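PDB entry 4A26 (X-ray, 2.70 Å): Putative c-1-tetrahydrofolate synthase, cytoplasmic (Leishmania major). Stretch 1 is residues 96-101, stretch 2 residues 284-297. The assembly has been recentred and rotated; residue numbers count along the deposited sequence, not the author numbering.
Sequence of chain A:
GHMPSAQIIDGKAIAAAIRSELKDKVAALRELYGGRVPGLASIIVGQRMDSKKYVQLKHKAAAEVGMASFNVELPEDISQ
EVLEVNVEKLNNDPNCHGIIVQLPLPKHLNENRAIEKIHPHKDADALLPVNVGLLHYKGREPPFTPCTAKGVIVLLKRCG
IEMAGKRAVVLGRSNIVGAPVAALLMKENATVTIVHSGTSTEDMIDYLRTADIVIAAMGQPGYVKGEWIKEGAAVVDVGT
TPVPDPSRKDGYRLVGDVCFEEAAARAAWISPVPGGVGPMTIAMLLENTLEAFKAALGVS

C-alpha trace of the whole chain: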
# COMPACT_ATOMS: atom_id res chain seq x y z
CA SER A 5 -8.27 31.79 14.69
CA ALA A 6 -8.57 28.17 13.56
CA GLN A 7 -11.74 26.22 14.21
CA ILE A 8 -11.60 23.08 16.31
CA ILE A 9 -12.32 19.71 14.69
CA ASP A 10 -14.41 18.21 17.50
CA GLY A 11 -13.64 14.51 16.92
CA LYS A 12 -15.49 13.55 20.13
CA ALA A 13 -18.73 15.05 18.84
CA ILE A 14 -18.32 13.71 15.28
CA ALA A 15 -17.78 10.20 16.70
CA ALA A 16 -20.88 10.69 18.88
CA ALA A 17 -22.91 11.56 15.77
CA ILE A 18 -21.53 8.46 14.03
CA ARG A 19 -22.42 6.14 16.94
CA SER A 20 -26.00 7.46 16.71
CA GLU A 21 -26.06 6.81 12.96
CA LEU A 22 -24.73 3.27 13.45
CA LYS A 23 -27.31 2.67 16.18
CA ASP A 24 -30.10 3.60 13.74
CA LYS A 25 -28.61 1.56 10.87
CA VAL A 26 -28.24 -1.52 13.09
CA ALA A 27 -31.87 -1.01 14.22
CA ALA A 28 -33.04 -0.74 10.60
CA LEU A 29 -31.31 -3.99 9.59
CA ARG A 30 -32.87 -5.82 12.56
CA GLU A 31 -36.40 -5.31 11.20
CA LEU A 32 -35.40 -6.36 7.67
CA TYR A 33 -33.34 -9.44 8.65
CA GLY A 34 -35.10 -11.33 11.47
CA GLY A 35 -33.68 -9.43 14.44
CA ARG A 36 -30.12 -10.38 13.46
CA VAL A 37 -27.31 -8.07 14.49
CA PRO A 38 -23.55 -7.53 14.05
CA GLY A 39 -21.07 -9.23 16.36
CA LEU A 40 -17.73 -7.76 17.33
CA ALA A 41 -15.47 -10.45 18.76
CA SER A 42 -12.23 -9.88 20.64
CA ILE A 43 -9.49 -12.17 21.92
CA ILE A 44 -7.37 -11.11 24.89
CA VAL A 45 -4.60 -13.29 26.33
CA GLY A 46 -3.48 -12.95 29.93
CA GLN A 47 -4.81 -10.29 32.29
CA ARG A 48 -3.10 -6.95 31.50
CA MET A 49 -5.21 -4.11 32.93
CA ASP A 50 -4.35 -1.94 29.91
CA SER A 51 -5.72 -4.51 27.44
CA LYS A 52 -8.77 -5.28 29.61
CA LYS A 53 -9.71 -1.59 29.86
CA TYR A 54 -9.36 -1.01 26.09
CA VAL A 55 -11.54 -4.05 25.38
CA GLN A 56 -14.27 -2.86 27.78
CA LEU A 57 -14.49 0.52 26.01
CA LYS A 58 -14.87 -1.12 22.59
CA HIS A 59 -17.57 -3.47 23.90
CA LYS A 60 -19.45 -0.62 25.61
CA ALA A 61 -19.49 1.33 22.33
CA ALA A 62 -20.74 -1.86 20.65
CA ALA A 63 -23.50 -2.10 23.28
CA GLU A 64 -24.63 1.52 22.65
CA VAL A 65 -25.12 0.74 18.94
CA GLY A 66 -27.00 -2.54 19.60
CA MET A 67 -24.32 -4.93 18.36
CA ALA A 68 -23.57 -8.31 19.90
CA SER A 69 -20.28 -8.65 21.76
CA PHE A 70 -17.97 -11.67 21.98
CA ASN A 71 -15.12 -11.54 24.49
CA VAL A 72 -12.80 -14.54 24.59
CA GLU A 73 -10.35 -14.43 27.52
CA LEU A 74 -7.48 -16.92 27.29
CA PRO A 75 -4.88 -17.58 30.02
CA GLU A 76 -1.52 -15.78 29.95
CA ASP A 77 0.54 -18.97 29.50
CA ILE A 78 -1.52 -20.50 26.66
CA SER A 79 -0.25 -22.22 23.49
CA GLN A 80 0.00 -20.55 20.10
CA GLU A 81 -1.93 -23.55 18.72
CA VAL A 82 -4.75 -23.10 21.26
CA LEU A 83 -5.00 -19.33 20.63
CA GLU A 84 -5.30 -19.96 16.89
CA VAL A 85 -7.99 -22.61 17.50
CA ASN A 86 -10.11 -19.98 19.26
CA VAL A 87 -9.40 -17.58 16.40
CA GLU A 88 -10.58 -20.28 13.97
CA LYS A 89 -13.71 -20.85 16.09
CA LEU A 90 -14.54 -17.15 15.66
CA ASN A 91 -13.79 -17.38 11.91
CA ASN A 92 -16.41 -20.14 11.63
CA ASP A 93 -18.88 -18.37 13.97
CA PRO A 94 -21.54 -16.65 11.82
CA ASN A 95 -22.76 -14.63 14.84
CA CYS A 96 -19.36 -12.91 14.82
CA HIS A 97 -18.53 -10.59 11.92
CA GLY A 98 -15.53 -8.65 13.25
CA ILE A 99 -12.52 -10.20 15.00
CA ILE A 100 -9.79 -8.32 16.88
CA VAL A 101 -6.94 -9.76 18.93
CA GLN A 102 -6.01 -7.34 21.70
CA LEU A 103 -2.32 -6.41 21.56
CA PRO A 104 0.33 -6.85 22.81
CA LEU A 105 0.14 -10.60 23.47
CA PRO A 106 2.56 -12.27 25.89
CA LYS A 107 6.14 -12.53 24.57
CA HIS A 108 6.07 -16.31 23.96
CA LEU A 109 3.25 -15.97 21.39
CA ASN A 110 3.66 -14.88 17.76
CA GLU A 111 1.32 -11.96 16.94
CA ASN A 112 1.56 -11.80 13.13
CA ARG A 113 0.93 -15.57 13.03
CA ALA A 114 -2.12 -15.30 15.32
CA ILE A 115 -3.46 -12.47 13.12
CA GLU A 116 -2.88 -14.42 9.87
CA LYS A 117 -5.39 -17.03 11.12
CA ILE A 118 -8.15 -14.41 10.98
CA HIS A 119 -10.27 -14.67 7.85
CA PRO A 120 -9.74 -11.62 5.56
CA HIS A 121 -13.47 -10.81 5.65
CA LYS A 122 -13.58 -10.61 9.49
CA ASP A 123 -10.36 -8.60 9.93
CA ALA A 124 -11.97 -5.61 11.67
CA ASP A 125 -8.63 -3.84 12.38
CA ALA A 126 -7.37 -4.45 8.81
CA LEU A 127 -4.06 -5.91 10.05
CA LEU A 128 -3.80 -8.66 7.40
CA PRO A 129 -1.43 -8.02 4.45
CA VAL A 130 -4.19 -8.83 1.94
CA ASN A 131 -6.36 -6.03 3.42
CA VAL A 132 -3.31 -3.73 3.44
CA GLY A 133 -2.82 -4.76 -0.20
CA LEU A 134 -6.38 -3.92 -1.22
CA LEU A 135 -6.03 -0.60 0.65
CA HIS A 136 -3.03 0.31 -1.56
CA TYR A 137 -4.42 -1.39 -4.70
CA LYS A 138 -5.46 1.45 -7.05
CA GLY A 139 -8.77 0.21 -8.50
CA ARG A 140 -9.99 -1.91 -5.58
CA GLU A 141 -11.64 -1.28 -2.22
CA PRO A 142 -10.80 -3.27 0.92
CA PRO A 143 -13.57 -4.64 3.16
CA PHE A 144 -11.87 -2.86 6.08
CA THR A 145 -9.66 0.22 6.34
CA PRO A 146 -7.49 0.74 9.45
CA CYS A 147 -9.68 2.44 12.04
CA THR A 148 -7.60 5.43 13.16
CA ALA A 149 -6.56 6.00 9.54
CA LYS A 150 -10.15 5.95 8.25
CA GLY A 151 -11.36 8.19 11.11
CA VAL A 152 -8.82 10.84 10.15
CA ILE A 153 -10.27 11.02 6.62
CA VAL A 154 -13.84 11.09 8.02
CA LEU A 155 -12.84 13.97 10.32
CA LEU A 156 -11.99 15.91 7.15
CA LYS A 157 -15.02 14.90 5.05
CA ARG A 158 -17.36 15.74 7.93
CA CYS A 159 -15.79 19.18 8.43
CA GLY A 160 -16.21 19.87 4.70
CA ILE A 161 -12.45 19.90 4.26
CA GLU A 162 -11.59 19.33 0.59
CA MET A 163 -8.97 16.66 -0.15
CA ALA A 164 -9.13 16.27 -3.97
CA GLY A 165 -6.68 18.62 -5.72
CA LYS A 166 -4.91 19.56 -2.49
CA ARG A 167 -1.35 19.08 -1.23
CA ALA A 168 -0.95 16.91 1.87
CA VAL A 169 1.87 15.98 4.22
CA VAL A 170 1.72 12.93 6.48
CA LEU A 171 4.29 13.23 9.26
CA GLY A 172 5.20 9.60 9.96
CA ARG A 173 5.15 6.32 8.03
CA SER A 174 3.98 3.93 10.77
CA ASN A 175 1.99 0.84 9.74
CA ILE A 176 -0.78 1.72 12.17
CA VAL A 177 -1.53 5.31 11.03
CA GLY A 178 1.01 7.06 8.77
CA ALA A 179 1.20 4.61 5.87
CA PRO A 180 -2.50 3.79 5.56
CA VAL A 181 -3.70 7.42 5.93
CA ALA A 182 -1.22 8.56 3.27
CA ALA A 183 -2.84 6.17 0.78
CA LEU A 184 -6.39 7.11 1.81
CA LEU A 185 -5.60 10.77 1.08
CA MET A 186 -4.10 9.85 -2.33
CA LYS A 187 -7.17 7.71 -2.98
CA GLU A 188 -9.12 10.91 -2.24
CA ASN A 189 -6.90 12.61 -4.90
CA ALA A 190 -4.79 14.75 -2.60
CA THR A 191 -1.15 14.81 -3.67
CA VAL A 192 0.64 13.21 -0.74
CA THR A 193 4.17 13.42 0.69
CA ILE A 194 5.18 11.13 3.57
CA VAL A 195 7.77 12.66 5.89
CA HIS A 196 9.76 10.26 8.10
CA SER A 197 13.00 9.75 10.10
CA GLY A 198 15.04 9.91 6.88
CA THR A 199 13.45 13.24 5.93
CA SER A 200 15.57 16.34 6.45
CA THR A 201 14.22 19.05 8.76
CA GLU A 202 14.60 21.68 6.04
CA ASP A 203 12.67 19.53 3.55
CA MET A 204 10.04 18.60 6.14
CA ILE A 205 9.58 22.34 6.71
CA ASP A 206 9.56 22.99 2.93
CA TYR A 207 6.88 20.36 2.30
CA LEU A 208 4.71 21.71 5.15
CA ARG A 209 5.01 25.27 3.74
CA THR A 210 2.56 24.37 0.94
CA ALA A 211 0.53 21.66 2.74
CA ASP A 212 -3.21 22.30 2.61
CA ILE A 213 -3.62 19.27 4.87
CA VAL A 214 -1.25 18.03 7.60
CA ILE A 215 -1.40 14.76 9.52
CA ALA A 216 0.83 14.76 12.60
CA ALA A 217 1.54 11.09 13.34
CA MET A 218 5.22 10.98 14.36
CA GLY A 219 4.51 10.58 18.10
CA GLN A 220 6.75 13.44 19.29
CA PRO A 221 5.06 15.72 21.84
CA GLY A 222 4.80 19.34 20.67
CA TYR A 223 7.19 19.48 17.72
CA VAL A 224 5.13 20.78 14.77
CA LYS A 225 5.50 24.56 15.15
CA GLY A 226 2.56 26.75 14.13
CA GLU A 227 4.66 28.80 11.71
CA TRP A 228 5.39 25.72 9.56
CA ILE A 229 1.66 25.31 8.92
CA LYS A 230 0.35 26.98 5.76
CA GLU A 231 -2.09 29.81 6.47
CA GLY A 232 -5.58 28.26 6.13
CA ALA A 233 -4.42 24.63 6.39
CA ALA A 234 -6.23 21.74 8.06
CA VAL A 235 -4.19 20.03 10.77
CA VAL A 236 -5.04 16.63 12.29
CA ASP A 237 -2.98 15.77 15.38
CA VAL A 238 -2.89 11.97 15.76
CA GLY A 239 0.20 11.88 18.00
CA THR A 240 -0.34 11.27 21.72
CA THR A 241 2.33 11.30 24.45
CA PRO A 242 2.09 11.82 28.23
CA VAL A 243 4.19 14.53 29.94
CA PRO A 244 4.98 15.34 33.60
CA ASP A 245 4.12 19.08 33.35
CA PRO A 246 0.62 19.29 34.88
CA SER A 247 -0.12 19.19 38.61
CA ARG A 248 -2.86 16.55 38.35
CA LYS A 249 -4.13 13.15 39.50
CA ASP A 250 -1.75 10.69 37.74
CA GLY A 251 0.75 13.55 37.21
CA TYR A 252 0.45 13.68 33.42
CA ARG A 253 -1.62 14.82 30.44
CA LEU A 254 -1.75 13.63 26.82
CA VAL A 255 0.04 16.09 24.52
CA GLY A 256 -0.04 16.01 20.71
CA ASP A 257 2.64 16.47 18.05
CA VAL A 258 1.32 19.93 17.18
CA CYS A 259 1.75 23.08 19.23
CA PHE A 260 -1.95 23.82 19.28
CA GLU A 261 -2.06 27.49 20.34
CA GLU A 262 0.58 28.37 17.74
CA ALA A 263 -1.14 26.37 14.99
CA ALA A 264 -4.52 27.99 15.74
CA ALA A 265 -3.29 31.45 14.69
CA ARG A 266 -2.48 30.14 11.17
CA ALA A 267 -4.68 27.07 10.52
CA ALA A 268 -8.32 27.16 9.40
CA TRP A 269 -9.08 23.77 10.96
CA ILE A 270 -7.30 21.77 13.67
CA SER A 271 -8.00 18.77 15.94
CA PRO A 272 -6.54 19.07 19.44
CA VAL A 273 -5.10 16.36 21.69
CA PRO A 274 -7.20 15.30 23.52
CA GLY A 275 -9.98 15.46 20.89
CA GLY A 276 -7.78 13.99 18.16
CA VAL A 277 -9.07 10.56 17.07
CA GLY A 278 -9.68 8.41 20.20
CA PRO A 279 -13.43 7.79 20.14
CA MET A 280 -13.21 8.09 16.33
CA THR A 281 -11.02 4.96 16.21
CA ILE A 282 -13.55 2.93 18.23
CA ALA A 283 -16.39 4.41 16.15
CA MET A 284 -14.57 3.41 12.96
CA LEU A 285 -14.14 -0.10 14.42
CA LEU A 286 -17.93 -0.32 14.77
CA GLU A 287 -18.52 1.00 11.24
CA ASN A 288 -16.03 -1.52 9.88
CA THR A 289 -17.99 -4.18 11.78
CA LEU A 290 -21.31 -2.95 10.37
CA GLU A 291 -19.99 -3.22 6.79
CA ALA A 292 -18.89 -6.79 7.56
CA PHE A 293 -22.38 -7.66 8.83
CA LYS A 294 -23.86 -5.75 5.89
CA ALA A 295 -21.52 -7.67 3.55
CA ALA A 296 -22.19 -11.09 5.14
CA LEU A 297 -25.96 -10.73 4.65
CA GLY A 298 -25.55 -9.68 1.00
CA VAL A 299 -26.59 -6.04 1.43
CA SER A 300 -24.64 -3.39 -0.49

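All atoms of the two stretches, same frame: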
# COMPACT_ATOMS: atom_id res chain seq x y z
N CYS A 96 -20.48 -13.82 14.68
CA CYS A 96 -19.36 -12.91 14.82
C CYS A 96 -18.88 -12.48 13.45
O CYS A 96 -18.53 -13.31 12.61
CB CYS A 96 -18.23 -13.61 15.58
SG CYS A 96 -16.57 -13.09 15.12
N HIS A 97 -18.86 -11.16 13.22
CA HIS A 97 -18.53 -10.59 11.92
C HIS A 97 -17.19 -9.86 11.92
O HIS A 97 -16.51 -9.83 10.91
CB HIS A 97 -19.65 -9.64 11.47
CG HIS A 97 -20.99 -10.29 11.44
ND1 HIS A 97 -21.75 -10.47 12.58
CD2 HIS A 97 -21.71 -10.82 10.42
CE1 HIS A 97 -22.88 -11.08 12.26
NE2 HIS A 97 -22.88 -11.30 10.96
N GLY A 98 -16.84 -9.27 13.06
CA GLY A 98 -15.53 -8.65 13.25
C GLY A 98 -14.73 -9.39 14.31
O GLY A 98 -15.30 -9.89 15.29
N ILE A 99 -13.42 -9.48 14.09
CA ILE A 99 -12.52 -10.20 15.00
C ILE A 99 -11.26 -9.38 15.24
O ILE A 99 -10.51 -9.12 14.31
CB ILE A 99 -12.12 -11.58 14.44
CG1 ILE A 99 -13.34 -12.50 14.34
CG2 ILE A 99 -11.05 -12.23 15.31
CD1 ILE A 99 -13.06 -13.84 13.67
N ILE A 100 -11.05 -8.97 16.49
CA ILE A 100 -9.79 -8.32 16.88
C ILE A 100 -9.09 -9.12 17.97
O ILE A 100 -9.73 -9.69 18.85
CB ILE A 100 -9.99 -6.85 17.35
CG1 ILE A 100 -11.04 -6.76 18.47
CG2 ILE A 100 -10.42 -5.99 16.19
CD1 ILE A 100 -10.93 -5.48 19.29
N VAL A 101 -7.77 -9.18 17.89
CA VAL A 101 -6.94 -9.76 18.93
C VAL A 101 -6.26 -8.61 19.63
O VAL A 101 -5.52 -7.84 19.00
CB VAL A 101 -5.87 -10.69 18.35
CG1 VAL A 101 -4.86 -11.06 19.41
CG2 VAL A 101 -6.52 -11.94 17.76
N MET A 284 -14.99 4.03 14.22
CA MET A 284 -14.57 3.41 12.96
C MET A 284 -14.48 1.88 13.04
O MET A 284 -14.73 1.20 12.05
CB MET A 284 -13.22 4.00 12.51
CG MET A 284 -13.24 4.68 11.16
SD MET A 284 -14.31 6.12 10.95
CE MET A 284 -15.95 5.41 10.91
N LEU A 285 -14.12 1.35 14.21
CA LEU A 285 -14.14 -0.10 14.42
C LEU A 285 -15.56 -0.65 14.34
O LEU A 285 -15.77 -1.75 13.83
CB LEU A 285 -13.51 -0.47 15.76
CG LEU A 285 -13.63 -1.93 16.19
CD1 LEU A 285 -12.95 -2.84 15.19
CD2 LEU A 285 -13.04 -2.12 17.58
N LEU A 286 -16.53 0.10 14.84
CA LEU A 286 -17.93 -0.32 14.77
C LEU A 286 -18.47 -0.22 13.34
O LEU A 286 -19.22 -1.10 12.90
CB LEU A 286 -18.81 0.50 15.72
CG LEU A 286 -18.60 0.26 17.22
CD1 LEU A 286 -19.50 1.19 18.03
CD2 LEU A 286 -18.88 -1.19 17.57
N GLU A 287 -18.10 0.83 12.63
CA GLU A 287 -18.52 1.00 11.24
C GLU A 287 -17.96 -0.10 10.35
O GLU A 287 -18.68 -0.69 9.54
CB GLU A 287 -18.12 2.38 10.69
CG GLU A 287 -18.74 2.68 9.33
CD GLU A 287 -19.33 4.07 9.25
OE1 GLU A 287 -18.57 5.05 9.42
OE2 GLU A 287 -20.55 4.18 9.00
N ASN A 288 -16.66 -0.37 10.51
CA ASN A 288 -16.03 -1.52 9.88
C ASN A 288 -16.83 -2.79 10.14
O ASN A 288 -17.09 -3.56 9.22
CB ASN A 288 -14.59 -1.68 10.40
CG ASN A 288 -13.57 -0.85 9.61
OD1 ASN A 288 -13.93 0.07 8.87
ND2 ASN A 288 -12.29 -1.17 9.78
N THR A 289 -17.24 -2.98 11.39
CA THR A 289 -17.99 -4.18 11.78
C THR A 289 -19.41 -4.21 11.23
O THR A 289 -19.97 -5.29 11.02
CB THR A 289 -18.07 -4.32 13.31
OG1 THR A 289 -16.77 -4.10 13.88
CG2 THR A 289 -18.57 -5.70 13.70
N LEU A 290 -20.00 -3.04 11.01
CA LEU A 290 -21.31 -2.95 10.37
C LEU A 290 -21.19 -3.43 8.92
O LEU A 290 -21.93 -4.32 8.50
CB LEU A 290 -21.88 -1.53 10.41
CG LEU A 290 -23.40 -1.35 10.34
CD1 LEU A 290 -23.74 0.09 9.96
CD2 LEU A 290 -24.06 -2.30 9.36
N GLU A 291 -20.25 -2.85 8.18
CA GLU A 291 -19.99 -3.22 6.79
C GLU A 291 -19.78 -4.72 6.61
O GLU A 291 -20.23 -5.29 5.62
CB GLU A 291 -18.78 -2.45 6.22
CG GLU A 291 -19.11 -1.06 5.68
CD GLU A 291 -17.88 -0.28 5.23
OE1 GLU A 291 -16.87 -0.90 4.80
OE2 GLU A 291 -17.92 0.98 5.31
N ALA A 292 -19.09 -5.34 7.57
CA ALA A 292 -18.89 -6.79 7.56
C ALA A 292 -20.22 -7.53 7.67
O ALA A 292 -20.48 -8.46 6.92
CB ALA A 292 -17.96 -7.21 8.68
N PHE A 293 -21.04 -7.11 8.63
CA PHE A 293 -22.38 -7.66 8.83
C PHE A 293 -23.28 -7.36 7.64
O PHE A 293 -24.10 -8.18 7.23
CB PHE A 293 -22.98 -7.11 10.13
CG PHE A 293 -24.43 -7.46 10.34
CD1 PHE A 293 -24.82 -8.77 10.54
CD2 PHE A 293 -25.40 -6.47 10.36
CE1 PHE A 293 -26.14 -9.09 10.75
CE2 PHE A 293 -26.73 -6.78 10.57
CZ PHE A 293 -27.10 -8.10 10.77
N LYS A 294 -23.12 -6.16 7.08
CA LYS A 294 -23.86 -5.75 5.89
C LYS A 294 -23.41 -6.60 4.70
O LYS A 294 -24.23 -7.05 3.90
CB LYS A 294 -23.65 -4.26 5.62
CG LYS A 294 -24.83 -3.53 5.00
CD LYS A 294 -24.95 -2.09 5.51
CE LYS A 294 -23.80 -1.19 5.05
NZ LYS A 294 -23.89 -0.87 3.60
N ALA A 295 -22.10 -6.84 4.60
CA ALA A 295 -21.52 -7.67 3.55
C ALA A 295 -21.96 -9.13 3.67
O ALA A 295 -22.34 -9.75 2.68
CB ALA A 295 -20.00 -7.58 3.58
N ALA A 296 -21.90 -9.67 4.89
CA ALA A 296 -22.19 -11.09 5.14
C ALA A 296 -23.64 -11.47 4.85
O ALA A 296 -23.92 -12.62 4.53
CB ALA A 296 -21.83 -11.46 6.57
N LEU A 297 -24.56 -10.51 4.99
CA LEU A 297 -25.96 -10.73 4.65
C LEU A 297 -26.21 -10.67 3.14
O LEU A 297 -27.11 -11.34 2.63
CB LEU A 297 -26.85 -9.68 5.34
CG LEU A 297 -26.94 -9.80 6.86
CD1 LEU A 297 -27.54 -8.54 7.45
CD2 LEU A 297 -27.76 -11.02 7.24

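Residues 284-297 of a helix that begins earlier in the chain pack against the segment 96-101, a short strand (98-101) and the two residues leading into it, mainly through helix side chains, some of which meet backbone atoms of the other segment; no hydrogen bond crosses between them, and the contact buries 305 Å² summed over both sides. Along the helix the touching residues are Leu285, Thr289, Ala292, Phe293 and Ala296, recurring about every turn, with Ala292 and Phe293 adjacent, so that they line one flank. Met284, the first residue of the stretch, lies out of reach. Leu285 points toward the strand, and its chi1 t, chi2 p rotamer brings CD1 to 4.2 Å from CG2 of Ile100, which also points toward the helix. Both residues are buried, and their branched aliphatic ends make an apolar contact that asks for no polar partner. Leu286, Glu287 and Asn288 turn through the part of the helix that does not touch the strand. Thr289 sits where the CA atoms of the two stretches come nearest, its CA 5.3 Å from the CA of Gly98. Its CA-to-CB bond runs sideways, and its CG2 lies 4.0 Å from Gly98 N. The hydroxyl is occupied within the helix, Thr289 OG1 donating to Leu285 O at 2.6 Å, so this buried polar group is satisfied without the strand. Glycine suits the facing position: an ideal CB on Gly98 would point toward the helix and stand only 3.2 Å from Thr289 CG2, a tight fit. Leu290 points away and Glu291 is out of reach. Ala292 points toward His97, with its CB 3.7 Å from His97 O and 4.1 Å from His97 CB; its single methyl fills this close space without holding the backbones apart. Phe293 then meets the His97 ring, the center of the contact, for His97 gives up 106 Å², more than any other residue here. With chi1 t, Phe293 turns its edge to the face of the imidazole: Phe293 CD1 lies 3.2 Å from His97 NE2, the centroids are 4.9 Å apart and the planes meet at 83°. Phe293 CB adds a CH-pi contact, 4.0 Å from the centroid of the His97 ring and 16° off its normal, so the methylene and the ring edge both approach the imidazole. His97, chi1 m, points toward the helix, while its ND1 is hydrogen-bonded elsewhere in the structure. Lys294 points away and Ala295 is out of reach. One turn after Ala292, the exposed Ala296 points toward His97 and places CB 3.9 Å from His97 CD2, near the plane of the ring at its edge. Leu297 makes no contact.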